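PDB 2F5X: BugD, which is a periplasmic solute receptor that binds aspartic acid, probably for delivery to a tripartite tricarboxylate-type transporter. Local coordinates for residues 191-194 / 195-198. Sequence-based numbering, arbitrary orientation.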
ATOM      1  N   ASP A 191       6.892  -4.718  -3.954  1.00  8.41           N
ATOM      2  CA  ASP A 191       6.762  -3.754  -2.845  1.00  8.10           C
ATOM      3  C   ASP A 191       6.699  -2.330  -3.419  1.00  8.38           C
ATOM      4  O   ASP A 191       7.072  -2.100  -4.580  1.00  8.68           O
ATOM      5  CB  ASP A 191       7.922  -3.994  -1.863  1.00  8.24           C
ATOM      6  CG  ASP A 191       7.853  -3.154  -0.584  1.00  7.93           C
ATOM      7  OD1 ASP A 191       6.797  -2.589  -0.198  1.00  7.81           O
ATOM      8  OD2 ASP A 191       8.866  -3.058   0.136  1.00  9.38           O
ATOM      9  N   GLN A 192       6.180  -1.395  -2.633  1.00  8.36           N
ATOM     10  CA  GLN A 192       5.959  -0.020  -3.096  1.00  7.69           C
ATOM     11  C   GLN A 192       7.243   0.784  -3.131  1.00  8.14           C
ATOM     12  O   GLN A 192       8.127   0.555  -2.305  1.00  8.44           O
ATOM     13  CB  GLN A 192       4.956   0.671  -2.194  1.00  7.69           C
ATOM     14  CG  GLN A 192       3.561   0.049  -2.262  1.00  7.65           C
ATOM     15  CD  GLN A 192       2.773   0.385  -1.023  1.00  8.12           C
ATOM     16  OE1 GLN A 192       2.595  -0.459  -0.136  1.00 11.76           O
ATOM     17  NE2 GLN A 192       2.332   1.616  -0.935  1.00  8.26           N
ATOM     18  N   THR A 193       7.339   1.722  -4.081  1.00  8.33           N
ATOM     19  CA  THR A 193       8.531   2.572  -4.207  1.00  8.83           C
ATOM     20  C   THR A 193       8.825   3.429  -2.970  1.00  8.94           C
ATOM     21  O   THR A 193       9.964   3.827  -2.752  1.00  9.15           O
ATOM     22  CB  THR A 193       8.470   3.464  -5.471  1.00  8.99           C
ATOM     23  OG1 THR A 193       7.285   4.277  -5.443  1.00 10.06           O
ATOM     24  CG2 THR A 193       8.330   2.603  -6.730  1.00  9.85           C
ATOM     25  N   THR A 194       7.812   3.699  -2.153  1.00  8.69           N
ATOM     26  CA  THR A 194       8.023   4.419  -0.889  1.00  8.66           C
ATOM     27  C   THR A 194       8.819   3.578   0.105  1.00  9.18           C
ATOM     28  O   THR A 194       9.293   4.101   1.125  1.00  9.95           O
ATOM     29  CB  THR A 194       6.680   4.783  -0.253  1.00  8.28           C
ATOM     30  OG1 THR A 194       5.796   3.668  -0.406  1.00  8.06           O
ATOM     31  CG2 THR A 194       6.009   5.938  -1.009  1.00  8.72           C
ATOM     32  N   ASN A 195       8.950   2.278  -0.174  1.00  9.25           N
ATOM     33  CA  ASN A 195       9.822   1.407   0.621  1.00  9.87           C
ATOM     34  C   ASN A 195      11.069   0.899  -0.111  1.00 10.10           C
ATOM     35  O   ASN A 195      12.096   0.592   0.528  1.00 11.09           O
ATOM     36  CB  ASN A 195       9.032   0.221   1.197  1.00  9.10           C
ATOM     37  CG  ASN A 195       9.753  -0.453   2.358  1.00 10.49           C
ATOM     38  OD1 ASN A 195      10.196   0.215   3.300  1.00 12.86           O
ATOM     39  ND2 ASN A 195       9.875  -1.778   2.295  1.00 10.67           N
ATOM     40  N   THR A 196      10.998   0.808  -1.438  1.00  9.80           N
ATOM     41  CA  THR A 196      12.062   0.134  -2.189  1.00  9.57           C
ATOM     42  C   THR A 196      13.067   1.070  -2.845  1.00  9.65           C
ATOM     43  O   THR A 196      14.160   0.631  -3.192  1.00  9.74           O
ATOM     44  CB  THR A 196      11.501  -0.777  -3.290  1.00  9.42           C
ATOM     45  OG1 THR A 196      10.795   0.018  -4.249  1.00  8.33           O
ATOM     46  CG2 THR A 196      10.485  -1.760  -2.744  1.00  9.72           C
ATOM     47  N   THR A 197      12.701   2.337  -3.046  1.00 10.51           N
ATOM     48  CA  THR A 197      13.560   3.260  -3.802  1.00 11.70           C
ATOM     49  C   THR A 197      14.980   3.287  -3.255  1.00 12.26           C
ATOM     50  O   THR A 197      15.943   3.143  -3.993  1.00 12.10           O
ATOM     51  CB  THR A 197      12.988   4.686  -3.787  1.00 11.59           C
ATOM     52  OG1 THR A 197      11.743   4.703  -4.484  1.00 12.36           O
ATOM     53  CG2 THR A 197      13.864   5.626  -4.611  1.00 12.49           C
ATOM     54  N   GLN A 198      15.054   3.500  -1.946  1.00 13.52           N
ATOM     55  CA  GLN A 198      16.260   3.535  -1.139  1.00 14.95           C
ATOM     56  C   GLN A 198      17.184   2.332  -1.436  1.00 14.52           C
ATOM     57  O   GLN A 198      18.394   2.483  -1.712  1.00 15.06           O
ATOM     58  CB  GLN A 198      15.803   3.562   0.350  1.00 15.59           C
ATOM     59  CG  GLN A 198      14.717   4.677   0.732  1.00 18.90           C
ATOM     60  CD  GLN A 198      13.224   4.252   0.627  1.00 21.17           C
ATOM     61  OE1 GLN A 198      12.816   3.648  -0.351  1.00 24.31           O
ATOM     62  NE2 GLN A 198      12.414   4.617   1.635  1.00 19.97           N
TER
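Asp191, near the end of strand 188-192, grips Asn195 in the first turn of the helix that follows. Its OD2 takes the amide ND2 of Asn195 at 2.7 Å on the syn lone pair. The bond is nearly straight, with an N-H...O angle of 177°; the oxygen lies in the amide plane, although carboxylate and amide are turned 56° apart. In both residues CG stands anti to the backbone N, which lets the carboxylate and the amide meet. OD1 receives the Gln192 N-H from above the carboxylate plane and also bonds to Thr174 OG1, while CB of Asp191 packs against Thr196 CG2 at 3.5 Å. Gln192 holds the N-cap position: its O accepts Asn195 N at 2.9 Å and, weakly, Thr196 N at 3.0 Å, while its side chain leads away to the bound aspartic acid, whose N bonds to OE1. Thr193 O is gripped twice by Thr197, by OG1 at 2.6 Å and N at 3.1 Å, from opposite faces of the carbonyl plane; Thr193 OG1 turns instead to Leu275 O. Thr194 O, a partner of Asn33 ND2 as well, takes Gln198 NE2 at 3.2 Å from above its plane, the Gln198 chain bending at chi2 to bring the amide back over the turn. Bonds on both carboxylate oxygens, three in all, hold the buried Asp191 in its rotation; the one to Asn195 ties the strand end to the helix start, and that from Gln192 N to OD1 is consistent with a second-shell role in positioning the ligand-binding Gln192.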